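Local coordinates for endoglucanase (Clostridium thermocellum, PDB 2E4T), which hydrolyses internal beta-1,4-glucosidic bonds of cellulose, and probably of xyloglucan, with this family 44 glycoside hydrolase module of a larger multidomain enzyme, at residues A[284-289]-A[324-328]; A[255-259]-A[341-345]. All coordinates share one frame; numbering follows the deposited sequence.

Contact 1. Residues A[284-289]-A[324-328]; sequences WYPEAR and EDSWI
Glu-287 reaches over to the indole of Trp-327, whose NE1 gives its hydrogen to OE2 at 3.0 Å along a nearly straight line (165°). The acceptor lies in the ring plane at the indole edge, yet the N-H comes down on the carboxylate from above its plane. A bend at chi2 (-86°) folds the glutamate chain to bring its end there, and Glu-287 CG rests on Ile-328 CD1, 3.8 Å away. The other oxygen, OE1, has a long, weak ion pair with Arg-294.

Glu-324 is buried, and its carboxylate is well supplied with donors. Its OE2 takes a short 2.6 Å bond from Ser-326 OG on the anti lone pair, as well as a hydrogen of water 1 at 2.7 Å, while OE1 is hydrogen-bonded to Thr-316 OG1. Water 1 accepts from Glu-287 N at 2.8 Å and so relays this N-H to the carboxylate. Ala-288 N is buried with no partner in the model; its small CB lets the Glu-324 carboxylate lie close. Serine suits the N-cap of helix 327-331, because the same hydroxyl also caps Gly-329 N.

One direct backbone hydrogen bond joins the segments, Arg-289 N to Asp-325 O at 2.9 Å; beside it water 2 accepts from Asp-325 N and donates to Arg-289 O. At the exposed border, two closely spaced water positions, probably alternatives or sharing the single N-H of Arg-289 NE, link it to Asp-325 OD1 (water 3) and OD2 (water 4).

The contact thus ties the loop leaving barrel strand 279-284 to the start of helix 327-331; Trp-284 CH2 makes an apolar contact with Ile-328 CD1 at 4.3 Å, and both side chains converge on helix 235-240, while Ala-288 pairs through its carbonyl oxygen with Ile-295 beyond the short strand 289-290.

Contact 2. Residues A[255-259]-A[341-345]; sequences RWFID and NLLDS
Two helices of the TIM-barrel shell meet here, the start of helix 257-272 packing against helix 338-349 around the hydroxyl of Ser-345. This small side chain lets the backbones come close, with the CA atoms of Asp-259 and Ser-345 5.9 Å apart. Ser-345 OG donates to Asp-259 OD1 at 2.6 Å, approaching the syn side of the carboxylate. It accepts in return from Trp-256 NE1 at 3.0 Å, in the plane of the indole, and from water 5, so three bonds grip one buried oxygen. Trp-256 NE1 also makes a weak hydrogen bond to Asp-259 OD1.

In the barrel, helix 257-272 leads into strand 279-284 and helix 338-349 into the adjacent parallel strand 354-360, which makes the pair neighbours on the outer wall. Apolar groups fill the seam beside the polar knot. Leu-342 CD2 lies 3.8 Å from Trp-256 CH2 and also touches Ile-258 CD1, while Ile-258 CB lies against one face of the indole, offset toward the rim.

Further out, Arg-255 NH2 donates to Asn-341 OD1 at 2.9 Å, in the carbonyl plane and on a lone pair, with an N-H...O angle of 159°. The arginine chain runs out extended through chi2 and turns at chi3 (75°), which presents the edge of the guanidinium to Asn-341. Its NH1 forms a salt bridge with Asp-334, and Asn-341 ND2 is satisfied by Pro-337 O. Water 5 accepts from Arg-255 NH2 and, in the conformer modelled here, donates to Asp-344 OD2, itself salt-bridged to Lys-348.

In the fold
Contact 1 is nested inside the chain loop that contact 2 closes, and helices 327-331 and 338-349 follow one another in sequence. The contact centres lie about 18 Å apart and their nearest atoms about 6 Å, without touching. Helix 235-240 joins them: Phe-235 meets Ile-328 and Trp-256, while Tyr-238 meets Trp-284, Trp-256 and Ile-258. Contact 1 lies at the C-terminal end of strand 279-284, the end where TIM-barrel glycosidases carry their active sites, and Tyr-285 OH is hydrogen-bonded to Glu-359 OE1 near the end of the adjacent strand. Contact 2 belongs to the outer helical layer. Both lie away from the calcium and zinc sites.

Contact 1. Residues A[284-289]-A[324-328]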
ATOM      1  N   TRP A 284       0.853  -7.441   1.328  1.00  5.39           N
ATOM      2  CA  TRP A 284       1.478  -8.440   0.477  1.00  5.33           C
ATOM      3  C   TRP A 284       2.998  -8.335   0.655  1.00  5.23           C
ATOM      4  O   TRP A 284       3.660  -7.513   0.025  1.00  6.39           O
ATOM      5  CB  TRP A 284       1.094  -8.257  -1.017  1.00  6.11           C
ATOM      6  CG  TRP A 284       1.703  -9.220  -1.945  1.00  6.51           C
ATOM      7  CD1 TRP A 284       2.796  -9.008  -2.764  1.00  7.15           C
ATOM      8  CD2 TRP A 284       1.264 -10.583  -2.225  1.00  6.74           C
ATOM      9  NE1 TRP A 284       3.032 -10.151  -3.543  1.00  7.77           N
ATOM     10  CE2 TRP A 284       2.105 -11.110  -3.245  1.00  7.28           C
ATOM     11  CE3 TRP A 284       0.225 -11.378  -1.759  1.00  7.39           C
ATOM     12  CZ2 TRP A 284       1.928 -12.409  -3.769  1.00  8.17           C
ATOM     13  CZ3 TRP A 284       0.062 -12.675  -2.300  1.00  8.72           C
ATOM     14  CH2 TRP A 284       0.930 -13.146  -3.294  1.00  8.75           C
ATOM     15  N   TYR A 285       3.523  -9.187   1.543  1.00  5.40           N
ATOM     16  CA  TYR A 285       4.962  -9.367   1.666  1.00  5.78           C
ATOM     17  C   TYR A 285       5.277 -10.604   0.877  1.00  5.40           C
ATOM     18  O   TYR A 285       4.813 -11.698   1.212  1.00  6.43           O
ATOM     19  CB  TYR A 285       5.387  -9.508   3.125  1.00  5.86           C
ATOM     20  CG  TYR A 285       5.205  -8.210   3.889  1.00  5.74           C
ATOM     21  CD1 TYR A 285       6.169  -7.221   3.835  1.00  5.76           C
ATOM     22  CD2 TYR A 285       4.084  -7.990   4.678  1.00  6.21           C
ATOM     23  CE1 TYR A 285       6.013  -6.040   4.550  1.00  6.26           C
ATOM     24  CE2 TYR A 285       3.910  -6.839   5.404  1.00  5.95           C
ATOM     25  CZ  TYR A 285       4.903  -5.845   5.366  1.00  5.40           C
ATOM     26  OH  TYR A 285       4.855  -4.723   6.128  1.00  6.18           O
ATOM     27  N   PRO A 286       6.027 -10.488  -0.249  1.00  5.66           N
ATOM     28  CA  PRO A 286       6.255 -11.651  -1.101  1.00  5.93           C
ATOM     29  C   PRO A 286       6.818 -12.817  -0.308  1.00  5.93           C
ATOM     30  O   PRO A 286       7.759 -12.631   0.488  1.00  6.80           O
ATOM     31  CB  PRO A 286       7.266 -11.131  -2.140  1.00  7.45           C
ATOM     32  CG  PRO A 286       6.978  -9.719  -2.176  0.70  7.60           C
ATOM     33  CD  PRO A 286       6.623  -9.260  -0.805  0.70  6.28           C
ATOM     34  N   GLU A 287       6.302 -14.004  -0.615  1.00  6.24           N
ATOM     35  CA  GLU A 287       6.857 -15.245  -0.116  1.00  6.23           C
ATOM     36  C   GLU A 287       7.918 -15.822  -1.078  1.00  6.32           C
ATOM     37  O   GLU A 287       8.569 -16.839  -0.763  1.00  6.94           O
ATOM     38  CB  GLU A 287       5.740 -16.269   0.148  1.00  6.91           C
ATOM     39  CG  GLU A 287       4.841 -15.896   1.305  1.00  7.34           C
ATOM     40  CD  GLU A 287       5.332 -16.344   2.678  1.00  7.44           C
ATOM     41  OE1 GLU A 287       6.521 -16.696   2.857  1.00  8.77           O
ATOM     42  OE2 GLU A 287       4.461 -16.379   3.601  1.00  8.97           O
ATOM     43  N   ALA A 288       8.082 -15.210  -2.232  1.00  6.31           N
ATOM     44  CA  ALA A 288       9.055 -15.688  -3.223  1.00  6.04           C
ATOM     45  C   ALA A 288      10.421 -15.929  -2.567  1.00  5.94           C
ATOM     46  O   ALA A 288      10.915 -15.091  -1.803  1.00  6.34           O
ATOM     47  CB  ALA A 288       9.204 -14.643  -4.317  1.00  6.65           C
ATOM     48  N   ARG A 289      11.022 -17.058  -2.966  1.00  6.21           N
ATOM     49  CA  ARG A 289      12.347 -17.438  -2.471  1.00  6.32           C
ATOM     50  C   ARG A 289      13.325 -17.543  -3.654  1.00  6.56           C
ATOM     51  O   ARG A 289      12.951 -17.869  -4.777  1.00  7.08           O
ATOM     52  CB  ARG A 289      12.279 -18.801  -1.779  1.00  7.46           C
ATOM     53  CG  ARG A 289      11.346 -18.793  -0.580  1.00  8.05           C
ATOM     54  CD  ARG A 289      11.121 -20.182   0.027  1.00  9.46           C
ATOM     55  NE  ARG A 289      12.280 -21.061   0.126  1.00 12.91           N
ATOM     56  CZ  ARG A 289      13.115 -21.020   1.170  1.00 12.13           C
ATOM     57  NH1 ARG A 289      12.862 -20.146   2.168  1.00 15.92           N
ATOM     58  NH2 ARG A 289      14.165 -21.827   1.178  1.00 15.23           N
ATOM     59  N   GLU A 324       6.393 -18.653  -8.903  1.00  6.97           N
ATOM     60  CA  GLU A 324       7.458 -18.399  -7.978  1.00  6.64           C
ATOM     61  C   GLU A 324       7.766 -19.644  -7.130  1.00  6.64           C
ATOM     62  O   GLU A 324       6.949 -20.544  -7.004  1.00  7.23           O
ATOM     63  CB  GLU A 324       7.124 -17.193  -7.062  1.00  6.95           C
ATOM     64  CG  GLU A 324       6.019 -17.471  -6.078  1.00  6.94           C
ATOM     65  CD  GLU A 324       5.697 -16.275  -5.227  1.00  6.89           C
ATOM     66  OE1 GLU A 324       5.883 -15.118  -5.724  1.00  7.08           O
ATOM     67  OE2 GLU A 324       5.209 -16.463  -4.058  1.00  7.33           O
ATOM     68  N   ASP A 325       8.959 -19.614  -6.501  1.00  6.64           N
ATOM     69  CA  ASP A 325       9.357 -20.651  -5.556  1.00  6.43           C
ATOM     70  C   ASP A 325       8.854 -20.229  -4.165  1.00  6.56           C
ATOM     71  O   ASP A 325       9.518 -19.439  -3.481  1.00  7.30           O
ATOM     72  CB  ASP A 325      10.864 -20.787  -5.559  1.00  7.63           C
ATOM     73  CG  ASP A 325      11.393 -21.843  -4.626  1.00 10.31           C
ATOM     74  OD1 ASP A 325      10.567 -22.557  -4.036  1.00 11.69           O
ATOM     75  OD2 ASP A 325      12.628 -21.924  -4.467  1.00 15.03           O
ATOM     76  N   SER A 326       7.665 -20.691  -3.795  1.00  6.82           N
ATOM     77  CA  SER A 326       7.103 -20.413  -2.474  1.00  6.92           C
ATOM     78  C   SER A 326       5.955 -21.370  -2.244  1.00  6.58           C
ATOM     79  O   SER A 326       5.463 -22.023  -3.182  1.00  7.04           O
ATOM     80  CB  SER A 326       6.567 -18.996  -2.356  1.00  7.17           C
ATOM     81  OG  SER A 326       5.322 -18.882  -3.008  1.00  7.15           O
ATOM     82  N   TRP A 327       5.450 -21.405  -0.996  1.00  6.97           N
ATOM     83  CA  TRP A 327       4.285 -22.232  -0.715  1.00  7.24           C
ATOM     84  C   TRP A 327       3.060 -21.769  -1.485  1.00  6.45           C
ATOM     85  O   TRP A 327       2.176 -22.586  -1.803  1.00  6.97           O
ATOM     86  CB  TRP A 327       4.001 -22.288   0.796  1.00  7.52           C
ATOM     87  CG  TRP A 327       3.560 -21.004   1.441  1.00  7.18           C
ATOM     88  CD1 TRP A 327       4.335 -20.044   2.044  1.00  9.25           C
ATOM     89  CD2 TRP A 327       2.216 -20.556   1.611  1.00  7.17           C
ATOM     90  NE1 TRP A 327       3.557 -19.045   2.591  1.00  9.02           N
ATOM     91  CE2 TRP A 327       2.249 -19.347   2.344  1.00  8.79           C
ATOM     92  CE3 TRP A 327       0.976 -21.065   1.229  1.00  8.57           C
ATOM     93  CZ2 TRP A 327       1.089 -18.652   2.712  1.00  8.77           C
ATOM     94  CZ3 TRP A 327      -0.197 -20.389   1.619  1.00  9.70           C
ATOM     95  CH2 TRP A 327      -0.116 -19.189   2.346  1.00 10.00           C
ATOM     96  N   ILE A 328       2.980 -20.461  -1.772  1.00  6.72           N
ATOM     97  CA  ILE A 328       1.877 -19.908  -2.557  1.00  6.49           C
ATOM     98  C   ILE A 328       2.001 -20.374  -4.004  1.00  6.73           C
ATOM     99  O   ILE A 328       1.028 -20.857  -4.629  1.00  7.45           O
ATOM    100  CB  ILE A 328       1.805 -18.397  -2.412  1.00  6.97           C
ATOM    101  CG1 ILE A 328       1.636 -17.996  -0.945  1.00  6.88           C
ATOM    102  CG2 ILE A 328       0.607 -17.866  -3.226  1.00  9.22           C
ATOM    103  CD1 ILE A 328       1.676 -16.471  -0.719  1.00  7.47           C
TER
HETATM  104  O   HOH W   1       4.323 -14.376  -2.581  1.00  7.28           O
HETATM  105  O   HOH W   2      10.810 -17.392  -6.460  1.00  8.39           O
HETATM  106  O   HOH W   3      11.241 -23.322  -1.508  0.50 17.79           O
HETATM  107  O   HOH W   4      13.472 -22.533  -2.092  0.50 18.33           O

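Contact 2. Residues A[255-259]-A[341-345]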
ATOM      1  N   ARG A 255     -15.036 -19.313  -2.638  1.00  8.72           N
ATOM      2  CA  ARG A 255     -13.754 -19.819  -3.036  1.00  9.02           C
ATOM      3  C   ARG A 255     -12.652 -19.427  -2.015  1.00  8.29           C
ATOM      4  O   ARG A 255     -11.645 -20.150  -1.867  1.00 10.38           O
ATOM      5  CB  ARG A 255     -13.402 -19.292  -4.461  1.00 10.58           C
ATOM      6  CG  ARG A 255     -12.294 -20.048  -5.171  1.00 11.36           C
ATOM      7  CD  ARG A 255     -12.195 -19.612  -6.602  1.00 11.68           C
ATOM      8  NE  ARG A 255     -11.568 -18.281  -6.791  1.00  9.69           N
ATOM      9  CZ  ARG A 255     -10.338 -18.028  -7.210  1.00  9.12           C
ATOM     10  NH1 ARG A 255      -9.457 -19.010  -7.425  1.00 10.83           N
ATOM     11  NH2 ARG A 255      -9.993 -16.768  -7.453  1.00 11.23           N
ATOM     12  N   TRP A 256     -12.793 -18.242  -1.432  1.00  7.33           N
ATOM     13  CA  TRP A 256     -11.852 -17.725  -0.433  1.00  6.93           C
ATOM     14  C   TRP A 256     -12.546 -16.636   0.360  1.00  6.41           C
ATOM     15  O   TRP A 256     -13.615 -16.094  -0.060  1.00  6.55           O
ATOM     16  CB  TRP A 256     -10.519 -17.256  -1.003  1.00  6.75           C
ATOM     17  CG  TRP A 256     -10.493 -16.206  -2.063  1.00  6.46           C
ATOM     18  CD1 TRP A 256     -11.520 -15.758  -2.891  1.00  6.92           C
ATOM     19  CD2 TRP A 256      -9.312 -15.518  -2.507  1.00  6.12           C
ATOM     20  NE1 TRP A 256     -11.022 -14.855  -3.814  1.00  6.88           N
ATOM     21  CE2 TRP A 256      -9.686 -14.686  -3.590  1.00  6.59           C
ATOM     22  CE3 TRP A 256      -7.977 -15.551  -2.087  1.00  6.75           C
ATOM     23  CZ2 TRP A 256      -8.756 -13.905  -4.264  1.00  7.12           C
ATOM     24  CZ3 TRP A 256      -7.062 -14.784  -2.759  1.00  7.63           C
ATOM     25  CH2 TRP A 256      -7.453 -13.964  -3.838  1.00  7.74           C
ATOM     26  N   PHE A 257     -11.951 -16.278   1.489  1.00  6.07           N
ATOM     27  CA  PHE A 257     -12.470 -15.239   2.368  1.00  6.46           C
ATOM     28  C   PHE A 257     -12.610 -13.906   1.641  1.00  5.44           C
ATOM     29  O   PHE A 257     -13.586 -13.167   1.922  1.00  6.15           O
ATOM     30  CB  PHE A 257     -11.631 -15.109   3.647  1.00  6.48           C
ATOM     31  CG  PHE A 257     -12.127 -14.007   4.512  1.00  6.26           C
ATOM     32  CD1 PHE A 257     -13.247 -14.163   5.306  1.00  6.51           C
ATOM     33  CD2 PHE A 257     -11.469 -12.774   4.506  1.00  6.86           C
ATOM     34  CE1 PHE A 257     -13.767 -13.094   6.040  1.00  7.46           C
ATOM     35  CE2 PHE A 257     -11.972 -11.703   5.239  1.00  7.65           C
ATOM     36  CZ  PHE A 257     -13.124 -11.858   6.016  1.00  7.84           C
ATOM     37  N   ILE A 258     -11.716 -13.571   0.708  1.00  5.98           N
ATOM     38  CA  ILE A 258     -11.895 -12.318  -0.045  1.00  5.42           C
ATOM     39  C   ILE A 258     -13.288 -12.213  -0.623  1.00  5.65           C
ATOM     40  O   ILE A 258     -13.937 -11.148  -0.553  1.00  6.14           O
ATOM     41  CB  ILE A 258     -10.859 -12.294  -1.206  1.00  5.93           C
ATOM     42  CG1 ILE A 258      -9.408 -12.241  -0.679  1.00  6.02           C
ATOM     43  CG2 ILE A 258     -11.159 -11.166  -2.176  1.00  6.47           C
ATOM     44  CD1 ILE A 258      -9.046 -10.981   0.080  1.00  7.32           C
ATOM     45  N   ASP A 259     -13.803 -13.313  -1.225  1.00  5.95           N
ATOM     46  CA  ASP A 259     -15.149 -13.255  -1.834  1.00  6.38           C
ATOM     47  C   ASP A 259     -16.233 -13.065  -0.799  1.00  6.25           C
ATOM     48  O   ASP A 259     -17.213 -12.334  -1.033  1.00  6.97           O
ATOM     49  CB  ASP A 259     -15.420 -14.557  -2.591  1.00  6.49           C
ATOM     50  CG  ASP A 259     -14.582 -14.685  -3.867  1.00  7.03           C
ATOM     51  OD1 ASP A 259     -14.053 -13.667  -4.347  1.00  7.98           O
ATOM     52  OD2 ASP A 259     -14.535 -15.838  -4.392  1.00  8.11           O
ATOM     53  N   ASN A 341      -6.580 -12.000  -9.665  1.00  6.20           N
ATOM     54  CA  ASN A 341      -7.516 -12.765  -8.828  1.00  6.29           C
ATOM     55  C   ASN A 341      -8.307 -11.841  -7.883  1.00  5.99           C
ATOM     56  O   ASN A 341      -9.528 -12.012  -7.719  1.00  6.70           O
ATOM     57  CB  ASN A 341      -6.826 -13.913  -8.100  1.00  7.01           C
ATOM     58  CG  ASN A 341      -6.764 -15.132  -8.982  1.00  7.33           C
ATOM     59  OD1 ASN A 341      -7.670 -15.974  -8.925  1.00  9.24           O
ATOM     60  ND2 ASN A 341      -5.769 -15.250  -9.833  1.00  7.84           N
ATOM     61  N   LEU A 342      -7.612 -10.889  -7.238  1.00  5.87           N
ATOM     62  CA  LEU A 342      -8.319  -9.953  -6.355  1.00  5.99           C
ATOM     63  C   LEU A 342      -9.315  -9.113  -7.171  1.00  5.73           C
ATOM     64  O   LEU A 342     -10.456  -8.871  -6.741  1.00  6.52           O
ATOM     65  CB  LEU A 342      -7.315  -9.064  -5.618  1.00  5.82           C
ATOM     66  CG  LEU A 342      -6.454  -9.804  -4.596  1.00  5.71           C
ATOM     67  CD1 LEU A 342      -5.270  -8.929  -4.154  1.00  6.88           C
ATOM     68  CD2 LEU A 342      -7.299 -10.230  -3.361  1.00  6.97           C
ATOM     69  N   LEU A 343      -8.859  -8.606  -8.331  1.00  6.14           N
ATOM     70  CA  LEU A 343      -9.718  -7.746  -9.148  1.00  6.65           C
ATOM     71  C   LEU A 343     -10.937  -8.536  -9.708  1.00  6.94           C
ATOM     72  O   LEU A 343     -12.036  -7.974  -9.807  1.00  7.52           O
ATOM     73  CB  LEU A 343      -8.922  -7.106 -10.269  1.00  7.83           C
ATOM     74  CG  LEU A 343      -7.891  -6.084  -9.773  1.00  8.22           C
ATOM     75  CD1 LEU A 343      -6.890  -5.788 -10.880  1.00 10.29           C
ATOM     76  CD2 LEU A 343      -8.547  -4.800  -9.277  1.00  9.90           C
ATOM     77  N   ASP A 344     -10.715  -9.798 -10.060  1.00  6.91           N
ATOM     78  CA  ASP A 344     -11.820 -10.659 -10.538  1.00  7.93           C
ATOM     79  C   ASP A 344     -12.829 -10.882  -9.432  1.00  7.21           C
ATOM     80  O   ASP A 344     -14.048 -10.888  -9.652  1.00  7.81           O
ATOM     81  CB  ASP A 344     -11.254 -11.978 -11.038  1.00  9.45           C
ATOM     82  CG  ASP A 344     -12.296 -13.052 -11.371  0.50  8.41           C
ATOM     83  OD1 ASP A 344     -12.852 -12.902 -12.431  0.50 11.85           O
ATOM     84  OD2 ASP A 344     -12.540 -14.030 -10.614  0.50 10.58           O
ATOM     85  N   SER A 345     -12.356 -11.062  -8.188  1.00  6.80           N
ATOM     86  CA  SER A 345     -13.266 -11.165  -7.066  1.00  6.73           C
ATOM     87  C   SER A 345     -14.080  -9.910  -6.860  1.00  6.40           C
ATOM     88  O   SER A 345     -15.295  -9.987  -6.599  1.00  7.17           O
ATOM     89  CB  SER A 345     -12.474 -11.545  -5.798  1.00  6.81           C
ATOM     90  OG  SER A 345     -12.081 -12.889  -5.849  1.00  8.74           O
TER
HETATM   91  O   HOH W   5     -11.663 -14.481  -8.063  1.00 16.98           O